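Local coordinates for protein multicopper oxidase (Pseudomonas thermotolerans, PDB 6VOW) that probably oxidises phenolic or lignin-related substrates in the manner of a laccase, passing electrons through its copper centres to molecular oxygen, at residues Val47-Val52 with Val203-Asn208; Ala315-Ser320 with Pro409-Thr414; Asp403-Ile408 with Asp413-Gly418. All coordinates share one frame; numbering follows the deposited sequence.

Contact 1. Residues Val47-Val52 with Val203-Asn208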
loop_
_atom_site.group_PDB
_atom_site.type_symbol
_atom_site.label_atom_id
_atom_site.label_comp_id
_atom_site.label_asym_id
_atom_site.label_seq_id
_atom_site.Cartn_x
_atom_site.Cartn_y
_atom_site.Cartn_z
ATOM N N VAL A 47 -3.994 -9.484 19.124
ATOM C CA VAL A 47 -2.687 -9.148 19.734
ATOM C C VAL A 47 -2.860 -7.966 20.719
ATOM O O VAL A 47 -3.264 -6.940 20.312
ATOM C CB VAL A 47 -1.598 -8.695 18.705
ATOM C CG1 VAL A 47 -0.238 -8.592 19.417
ATOM C CG2 VAL A 47 -1.482 -9.614 17.547
ATOM N N ASP A 48 -2.602 -8.147 22.012
ATOM C CA ASP A 48 -2.643 -7.037 22.959
ATOM C C ASP A 48 -1.301 -6.381 22.790
ATOM O O ASP A 48 -0.276 -7.041 22.731
ATOM C CB ASP A 48 -2.861 -7.484 24.411
ATOM C CG ASP A 48 -4.319 -7.713 24.740
ATOM O OD1 ASP A 48 -5.113 -7.641 23.794
ATOM O OD2 ASP A 48 -4.689 -7.946 25.940
ATOM N N MET A 49 -1.317 -5.090 22.667
ATOM C CA MET A 49 -0.121 -4.323 22.389
ATOM C C MET A 49 -0.059 -3.153 23.301
ATOM O O MET A 49 -1.073 -2.528 23.547
ATOM C CB MET A 49 -0.256 -3.761 21.029
ATOM C CG MET A 49 -0.197 -4.811 20.017
ATOM S SD MET A 49 -0.102 -4.053 18.450
ATOM C CE MET A 49 1.413 -3.057 18.475
ATOM N N GLU A 50 1.152 -2.848 23.761
ATOM C CA GLU A 50 1.429 -1.718 24.686
ATOM C C GLU A 50 1.916 -0.718 23.744
ATOM O O GLU A 50 3.111 -0.647 23.512
ATOM C CB GLU A 50 2.531 -2.061 25.741
ATOM C CG GLU A 50 2.542 -1.265 27.070
ATOM C CD GLU A 50 3.686 -1.674 28.016
ATOM O OE1 GLU A 50 4.384 -2.724 27.793
ATOM O OE2 GLU A 50 3.898 -0.911 28.991
ATOM N N LEU A 51 0.999 -0.026 23.094
ATOM C CA LEU A 51 1.388 1.095 22.222
ATOM C C LEU A 51 1.562 2.357 23.004
ATOM O O LEU A 51 2.399 3.189 22.676
ATOM C CB LEU A 51 0.301 1.367 21.216
ATOM C CG LEU A 51 0.248 0.604 19.919
ATOM C CD1 LEU A 51 -1.080 0.941 19.306
ATOM C CD2 LEU A 51 1.338 1.041 19.000
ATOM N N VAL A 52 0.689 2.534 23.986
ATOM C CA VAL A 52 0.807 3.622 24.892
ATOM C C VAL A 52 1.367 2.957 26.117
ATOM O O VAL A 52 0.696 2.062 26.651
ATOM C CB VAL A 52 -0.555 4.263 25.140
ATOM C CG1 VAL A 52 -0.498 5.279 26.256
ATOM C CG2 VAL A 52 -1.022 4.965 23.880
ATOM N N VAL A 203 6.394 3.439 13.419
ATOM C CA VAL A 203 7.169 2.804 12.388
ATOM C C VAL A 203 7.460 1.475 12.959
ATOM O O VAL A 203 8.112 1.404 14.022
ATOM C CB VAL A 203 8.480 3.553 12.137
ATOM C CG1 VAL A 203 9.503 2.651 11.481
ATOM C CG2 VAL A 203 8.206 4.720 11.221
ATOM N N ASN A 204 6.982 0.437 12.266
ATOM C CA ASN A 204 7.137 -0.967 12.744
ATOM C C ASN A 204 6.624 -1.136 14.158
ATOM O O ASN A 204 7.277 -1.728 15.010
ATOM C CB ASN A 204 8.630 -1.389 12.629
ATOM C CG ASN A 204 9.161 -1.305 11.185
ATOM O OD1 ASN A 204 8.407 -1.317 10.235
ATOM N ND2 ASN A 204 10.459 -1.220 11.030
ATOM N N ALA A 205 5.450 -0.555 14.441
ATOM C CA ALA A 205 4.783 -0.650 15.807
ATOM C C ALA A 205 5.361 0.203 16.937
ATOM O O ALA A 205 4.866 0.129 18.090
ATOM C CB ALA A 205 4.753 -2.080 16.293
ATOM N N ARG A 206 6.384 0.998 16.636
ATOM C CA ARG A 206 7.074 1.752 17.644
ATOM C C ARG A 206 6.959 3.253 17.317
ATOM O O ARG A 206 7.233 3.614 16.161
ATOM C CB ARG A 206 8.528 1.325 17.617
ATOM C CG ARG A 206 8.781 -0.157 17.849
ATOM C CD ARG A 206 8.883 -0.542 19.322
ATOM N NE ARG A 206 10.020 0.094 19.984
ATOM C CZ ARG A 206 11.284 -0.343 20.014
ATOM N NH1 ARG A 206 11.679 -1.493 19.418
ATOM N NH2 ARG A 206 12.180 0.419 20.663
ATOM N N PRO A 207 6.530 4.112 18.302
ATOM C CA PRO A 207 6.505 5.551 18.026
ATOM C C PRO A 207 7.945 6.021 17.995
ATOM O O PRO A 207 8.719 5.858 18.946
ATOM C CB PRO A 207 5.718 6.144 19.204
ATOM C CG PRO A 207 5.895 5.160 20.314
ATOM C CD PRO A 207 6.011 3.821 19.665
ATOM N N ASN A 208 8.301 6.475 16.821
ATOM C CA ASN A 208 9.512 7.176 16.571
ATOM C C ASN A 208 10.767 6.412 16.991
ATOM O O ASN A 208 11.496 6.867 17.878
ATOM C CB ASN A 208 9.449 8.562 17.224
ATOM C CG ASN A 208 10.655 9.390 16.906
ATOM O OD1 ASN A 208 11.135 9.388 15.776
ATOM N ND2 ASN A 208 11.191 10.066 17.909
#
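Met-49 meets the CB of Ala-205, and Leu-51 meets its backbone oxygen. The apolar part is a single pairing, Met-49 CE with Ala-205 CB at 4.1 Å. The Met-49 side chain leaves the backbone with CG anti to the carbonyl carbon and runs straight at first, then bends at its third torsion (chi3 60°), which carries CE across to the alanine methyl. The second meeting sets an apolar group against a polar one: Leu-51 CD2 lies 3.8 Å from Ala-205 O, an ordinary packing distance with no donor involved. The leucine CB does not aim at Ala-205, but the branched end of the side chain comes nearer and presents CD2.

Hydrogen bonds shape the alanine side from within. A type I' turn runs from Val-203 to Arg-206, closed by Val-203 N to Arg-206 O at 2.9 Å and Arg-206 N to Val-203 O at 3.2 Å. Asn-204 and Ala-205 both have positive phi, as this turn requires, and Ala-205 projects from its bend with just a methyl to offer. Asn-204 anchors the bend to strand 165-174, its OD1 accepting from Ser-170 N and its ND2 donating to Ser-168 O.

Met-49 lies at about the end of strand 37-49, which pairs with strand 57-62 in the sheet of the N-terminal cupredoxin-like domain, and also packs on Ala-66. The Leu-51 side chain also touches Trp-174 of strand 165-174 and Thr-202 of strand 200-203. The contact therefore joins the end of a first-domain strand to the turn that follows edge strand 200-203 in the second domain, before the chain crosses to strand 210-214.

Contact 2. Residues Ala315-Ser320 with Pro409-Thr414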
loop_
_atom_site.group_PDB
_atom_site.type_symbol
_atom_site.label_atom_id
_atom_site.label_comp_id
_atom_site.label_asym_id
_atom_site.label_seq_id
_atom_site.Cartn_x
_atom_site.Cartn_y
_atom_site.Cartn_z
ATOM N N ALA A 315 2.401 -4.781 -18.737
ATOM C CA ALA A 315 2.016 -4.602 -20.117
ATOM C C ALA A 315 2.019 -3.103 -20.457
ATOM O O ALA A 315 1.255 -2.344 -19.900
ATOM C CB ALA A 315 0.634 -5.255 -20.340
ATOM N N GLU A 316 2.926 -2.682 -21.337
ATOM C CA GLU A 316 3.015 -1.299 -21.762
ATOM C C GLU A 316 1.687 -0.853 -22.285
ATOM O O GLU A 316 1.130 -1.471 -23.176
ATOM C CB GLU A 316 4.071 -1.118 -22.851
ATOM C CG GLU A 316 4.449 0.335 -23.103
ATOM C CD GLU A 316 4.848 1.108 -21.847
ATOM O OE1 GLU A 316 5.974 0.863 -21.326
ATOM O OE2 GLU A 316 4.033 1.968 -21.390
ATOM N N PRO A 317 1.124 0.178 -21.696
ATOM C CA PRO A 317 -0.009 0.710 -22.420
ATOM C C PRO A 317 0.563 1.429 -23.645
ATOM O O PRO A 317 1.665 2.009 -23.572
ATOM C CB PRO A 317 -0.706 1.614 -21.396
ATOM C CG PRO A 317 -0.193 1.124 -20.097
ATOM C CD PRO A 317 1.239 0.776 -20.375
ATOM N N ASP A 318 -0.164 1.267 -24.762
ATOM C CA ASP A 318 0.041 1.830 -26.112
ATOM C C ASP A 318 -1.021 2.980 -26.225
ATOM O O ASP A 318 -2.201 2.725 -26.508
ATOM C CB ASP A 318 -0.135 0.686 -27.210
ATOM C CG ASP A 318 -0.394 1.235 -28.627
ATOM O OD1 ASP A 318 -0.490 2.471 -28.776
ATOM O OD2 ASP A 318 -0.496 0.434 -29.614
ATOM N N LEU A 319 -0.584 4.217 -25.992
ATOM C CA LEU A 319 -1.488 5.381 -25.985
ATOM C C LEU A 319 -2.244 5.588 -27.275
ATOM O O LEU A 319 -3.411 5.952 -27.231
ATOM C CB LEU A 319 -0.767 6.676 -25.595
ATOM C CG LEU A 319 -0.102 6.656 -24.208
ATOM C CD1 LEU A 319 0.074 8.077 -23.677
ATOM C CD2 LEU A 319 -0.881 5.815 -23.198
ATOM N N SER A 320 -1.599 5.356 -28.420
ATOM C CA SER A 320 -2.250 5.591 -29.693
ATOM C C SER A 320 -3.461 4.655 -29.872
ATOM O O SER A 320 -4.424 5.023 -30.558
ATOM C CB SER A 320 -1.245 5.447 -30.843
ATOM O OG SER A 320 -0.383 4.327 -30.642
ATOM N N PRO A 409 6.230 9.754 -16.057
ATOM C CA PRO A 409 5.302 8.638 -16.121
ATOM C C PRO A 409 5.841 7.426 -15.459
ATOM O O PRO A 409 6.993 7.068 -15.708
ATOM C CB PRO A 409 5.207 8.353 -17.632
ATOM C CG PRO A 409 5.455 9.648 -18.259
ATOM C CD PRO A 409 6.548 10.261 -17.425
ATOM N N TYR A 410 4.996 6.772 -14.666
ATOM C CA TYR A 410 5.439 5.633 -13.896
ATOM C C TYR A 410 4.267 4.736 -13.681
ATOM O O TYR A 410 3.107 5.158 -13.894
ATOM C CB TYR A 410 6.028 6.100 -12.553
ATOM C CG TYR A 410 5.016 6.807 -11.650
ATOM C CD1 TYR A 410 4.497 8.067 -11.964
ATOM C CD2 TYR A 410 4.586 6.197 -10.465
ATOM C CE1 TYR A 410 3.568 8.680 -11.119
ATOM C CE2 TYR A 410 3.718 6.795 -9.612
ATOM C CZ TYR A 410 3.205 8.028 -9.942
ATOM O OH TYR A 410 2.339 8.532 -9.038
ATOM N N PHE A 411 4.580 3.500 -13.323
ATOM C CA PHE A 411 3.617 2.421 -13.059
ATOM C C PHE A 411 3.373 2.288 -11.600
ATOM O O PHE A 411 4.272 2.361 -10.809
ATOM C CB PHE A 411 4.152 1.054 -13.504
ATOM C CG PHE A 411 4.068 0.818 -15.005
ATOM C CD1 PHE A 411 2.849 0.459 -15.603
ATOM C CD2 PHE A 411 5.218 0.887 -15.784
ATOM C CE1 PHE A 411 2.750 0.266 -16.951
ATOM C CE2 PHE A 411 5.149 0.657 -17.166
ATOM C CZ PHE A 411 3.911 0.349 -17.741
ATOM N N THR A 412 2.151 2.001 -11.247
ATOM C CA THR A 412 1.715 1.957 -9.871
ATOM C C THR A 412 0.327 1.377 -9.865
ATOM O O THR A 412 -0.300 1.340 -10.897
ATOM C CB THR A 412 1.743 3.391 -9.265
ATOM O OG1 THR A 412 1.242 3.347 -7.955
ATOM C CG2 THR A 412 0.942 4.366 -10.077
ATOM N N ASP A 413 -0.122 0.902 -8.688
ATOM C CA ASP A 413 -1.480 0.434 -8.411
ATOM C C ASP A 413 -2.287 1.578 -7.733
ATOM O O ASP A 413 -3.534 1.497 -7.531
ATOM C CB ASP A 413 -1.444 -0.827 -7.534
ATOM C CG ASP A 413 -0.608 -0.644 -6.238
ATOM O OD1 ASP A 413 -1.020 0.190 -5.397
ATOM O OD2 ASP A 413 0.458 -1.320 -6.034
ATOM N N THR A 414 -1.589 2.673 -7.401
ATOM C CA THR A 414 -2.229 3.783 -6.713
ATOM C C THR A 414 -1.777 5.136 -7.142
ATOM O O THR A 414 -0.629 5.355 -7.316
ATOM C CB THR A 414 -2.066 3.558 -5.224
ATOM O OG1 THR A 414 -2.738 2.348 -4.996
ATOM C CG2 THR A 414 -2.810 4.602 -4.354
#
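Phe-411 brings the CE1-CZ edge of its ring to the loop 315-320, where Pro-317 meets it from the opposite direction. The proline arrives at the ring edge, near the ring plane: its CD lies 3.8 Å from both Phe-411 CE1 and Phe-411 CZ, astride the bond between them. With CG anti to the carbonyl carbon (chi1 -78°), the phenylalanine stands out from its strand and ends on the proline ring. Glu-316 crosses Phe-411 at about a right angle. Its CB leads away from the strand, but a bend at chi2 (52°) brings the carboxylate back, with its plane turned 46° from the ring and OE2 at 4.0 Å from Phe-411 CZ. That oblique approach is packing; the charge of Glu-316 is answered by a salt bridge from OE2 to Lys-398 NZ. Ala-315 O stands obliquely to the same ring, 4.2 Å from Phe-411 CE1.

Within each segment a hydroxyl bonds to a carboxylate. Ser-320 OG donates to the syn lone pair of Asp-318 OD1 at 2.6 Å. At the far end of 409-414, Thr-414 OG1 donates to the anti lone pair of Asp-413 OD1 at 2.8 Å.

Strand 410-412 is an edge strand of a five-stranded sheet in the C-terminal cupredoxin-like domain, and the loop 315-320 belongs to the connection that enters this domain from the preceding one, so the contact lays linker against edge strand. Beyond it, Asp-413 OD1 bonds to His-96 NE2 and Thr-414 OG1 to His-391 ND1; both histidines line the Cu-O-Cu pocket, a second-shell layout in keeping with the interdomain copper cluster of multicopper oxidases.

Contact 3. Residues Asp403-Ile408 with Asp413-Gly418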
loop_
_atom_site.group_PDB
_atom_site.type_symbol
_atom_site.label_atom_id
_atom_site.label_comp_id
_atom_site.label_asym_id
_atom_site.label_seq_id
_atom_site.Cartn_x
_atom_site.Cartn_y
_atom_site.Cartn_z
ATOM N N ASP A 403 -3.329 17.522 -14.071
ATOM C CA ASP A 403 -3.616 18.975 -14.024
ATOM C C ASP A 403 -2.532 19.731 -13.302
ATOM O O ASP A 403 -2.113 20.805 -13.709
ATOM C CB ASP A 403 -4.839 19.237 -13.136
ATOM C CG ASP A 403 -6.138 19.304 -13.882
ATOM O OD1 ASP A 403 -6.113 19.597 -15.109
ATOM O OD2 ASP A 403 -7.192 19.098 -13.191
ATOM N N ARG A 404 -2.155 19.174 -12.165
ATOM C CA ARG A 404 -1.498 19.931 -11.153
ATOM C C ARG A 404 -0.021 19.650 -11.253
ATOM O O ARG A 404 0.787 20.546 -11.509
ATOM C CB ARG A 404 -2.015 19.551 -9.744
ATOM C CG ARG A 404 -3.501 19.248 -9.612
ATOM C CD ARG A 404 -4.364 20.444 -9.239
ATOM N NE ARG A 404 -4.755 21.282 -10.367
ATOM C CZ ARG A 404 -5.803 22.112 -10.375
ATOM N NH1 ARG A 404 -6.606 22.245 -9.309
ATOM N NH2 ARG A 404 -6.044 22.823 -11.472
ATOM N N ARG A 405 0.308 18.375 -11.073
ATOM C CA ARG A 405 1.668 17.932 -10.946
ATOM C C ARG A 405 2.270 17.874 -12.355
ATOM O O ARG A 405 1.548 17.763 -13.362
ATOM C CB ARG A 405 1.701 16.558 -10.223
ATOM C CG ARG A 405 1.021 16.547 -8.839
ATOM C CD ARG A 405 1.331 15.322 -7.928
ATOM N NE ARG A 405 0.258 15.056 -6.922
ATOM C CZ ARG A 405 0.402 14.595 -5.664
ATOM N NH1 ARG A 405 1.593 14.293 -5.131
ATOM N NH2 ARG A 405 -0.688 14.442 -4.915
ATOM N N GLU A 406 3.589 18.005 -12.446
ATOM C CA GLU A 406 4.261 17.558 -13.648
ATOM C C GLU A 406 4.504 16.084 -13.360
ATOM O O GLU A 406 4.883 15.762 -12.249
ATOM C CB GLU A 406 5.566 18.334 -13.905
ATOM C CG GLU A 406 6.158 18.086 -15.283
ATOM C CD GLU A 406 5.145 18.303 -16.413
ATOM O OE1 GLU A 406 4.797 19.485 -16.660
ATOM O OE2 GLU A 406 4.683 17.300 -17.039
ATOM N N ILE A 407 4.220 15.186 -14.311
ATOM C CA ILE A 407 4.433 13.727 -14.099
ATOM C C ILE A 407 5.604 13.170 -14.913
ATOM O O ILE A 407 5.682 13.382 -16.111
ATOM C CB ILE A 407 3.170 12.916 -14.435
ATOM C CG1 ILE A 407 2.014 13.329 -13.491
ATOM C CG2 ILE A 407 3.429 11.395 -14.389
ATOM C CD1 ILE A 407 2.119 12.819 -12.076
ATOM N N ILE A 408 6.499 12.452 -14.243
ATOM C CA ILE A 408 7.408 11.532 -14.909
ATOM C C ILE A 408 6.667 10.225 -14.882
ATOM O O ILE A 408 6.504 9.657 -13.804
ATOM C CB ILE A 408 8.721 11.338 -14.151
ATOM C CG1 ILE A 408 9.445 12.699 -14.063
ATOM C CG2 ILE A 408 9.536 10.216 -14.838
ATOM C CD1 ILE A 408 10.785 12.604 -13.394
ATOM N N ASP A 413 -0.122 0.902 -8.688
ATOM C CA ASP A 413 -1.480 0.434 -8.411
ATOM C C ASP A 413 -2.287 1.578 -7.733
ATOM O O ASP A 413 -3.534 1.497 -7.531
ATOM C CB ASP A 413 -1.444 -0.827 -7.534
ATOM C CG ASP A 413 -0.608 -0.644 -6.238
ATOM O OD1 ASP A 413 -1.020 0.190 -5.397
ATOM O OD2 ASP A 413 0.458 -1.320 -6.034
ATOM N N THR A 414 -1.589 2.673 -7.401
ATOM C CA THR A 414 -2.229 3.783 -6.713
ATOM C C THR A 414 -1.777 5.136 -7.142
ATOM O O THR A 414 -0.629 5.355 -7.316
ATOM C CB THR A 414 -2.066 3.558 -5.224
ATOM O OG1 THR A 414 -2.738 2.348 -4.996
ATOM C CG2 THR A 414 -2.810 4.602 -4.354
ATOM N N TYR A 415 -2.717 6.042 -7.325
ATOM C CA TYR A 415 -2.371 7.424 -7.601
ATOM C C TYR A 415 -3.005 8.316 -6.542
ATOM O O TYR A 415 -4.202 8.264 -6.312
ATOM C CB TYR A 415 -2.849 7.902 -8.958
ATOM C CG TYR A 415 -2.340 9.285 -9.238
ATOM C CD1 TYR A 415 -0.949 9.502 -9.330
ATOM C CD2 TYR A 415 -3.201 10.393 -9.383
ATOM C CE1 TYR A 415 -0.426 10.750 -9.555
ATOM C CE2 TYR A 415 -2.667 11.684 -9.619
ATOM C CZ TYR A 415 -1.271 11.852 -9.719
ATOM O OH TYR A 415 -0.629 13.094 -9.957
ATOM N N LEU A 416 -2.201 9.146 -5.916
ATOM C CA LEU A 416 -2.710 10.079 -4.893
ATOM C C LEU A 416 -3.296 11.326 -5.609
ATOM O O LEU A 416 -2.578 12.259 -6.090
ATOM C CB LEU A 416 -1.583 10.405 -3.861
ATOM C CG LEU A 416 -1.901 11.260 -2.652
ATOM C CD1 LEU A 416 -3.009 10.706 -1.776
ATOM C CD2 LEU A 416 -0.643 11.463 -1.847
ATOM N N LEU A 417 -4.609 11.294 -5.696
ATOM C CA LEU A 417 -5.361 12.220 -6.497
ATOM C C LEU A 417 -5.666 13.457 -5.711
ATOM O O LEU A 417 -6.517 13.437 -4.796
ATOM C CB LEU A 417 -6.641 11.572 -6.939
ATOM C CG LEU A 417 -7.339 12.319 -8.064
ATOM C CD1 LEU A 417 -6.471 12.424 -9.284
ATOM C CD2 LEU A 417 -8.642 11.538 -8.378
ATOM N N GLY A 418 -4.963 14.532 -6.052
ATOM C CA GLY A 418 -5.002 15.738 -5.246
ATOM C C GLY A 418 -6.339 16.397 -5.374
ATOM O O GLY A 418 -7.212 15.955 -6.141
#
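Arg-405 and Ile-407 close on the hydroxyl end of Tyr-415. Tyr-415 CG is anti to the backbone N (chi1 -174°), which carries OH out to the loop. Ile-407 CD1 comes obliquely to the ring, 3.5 Å from Tyr-415 OH, while the extended Arg-405 chain slides past in the opposite direction to the tyrosine, its CD 3.6 Å from Tyr-415 OH. The guanidinium plane is 61° from the ring, so the two do not stack. Arg-405 NH2 lies 3.1 Å from Leu-416 O, but the angle is too poor for a hydrogen bond.

Glu-421 is likely to fix the tyrosine hydroxyl: OE2 bonds to Tyr-415 OH, and OE1 to Gly-418 N, with a long, weak ion pair to Arg-405 NE. Strand 414-417 pairs with strand 388-392, which carries copper ligands. An alanine in place of Arg-405 would probably bare one flank of the tyrosine hydroxyl and leave Glu-421 without its weak cationic partner.

The arginine thus packs its methylenes on the hydroxyl, and its guanidinium probably favours Leu-416 O and Glu-421 electrostatically, whereas directed bonding to the tyrosine comes from Glu-421.

All three contacts are partly buried rather than deep core. Contact 1 stands apart on the opposite side of the chain's centre from the others, about 37 Å from contact 2 and 32 Å from contact 3 between centres, and joins the first two domains. Contacts 2 and 3 share Asp-413 and Thr-414 and use consecutive strands of the third domain, 410-412 and 414-417, edge strands of two different sheets; they touch where Tyr-410 OH packs 3.4 Å from Tyr-415 CD1. Contact 1 is methyl packing beside a turn; contact 2 sets a ring against a proline and a carboxylate; contact 3 gathers an arginine and an isoleucine about a tyrosine hydroxyl, next to a copper-bearing strand.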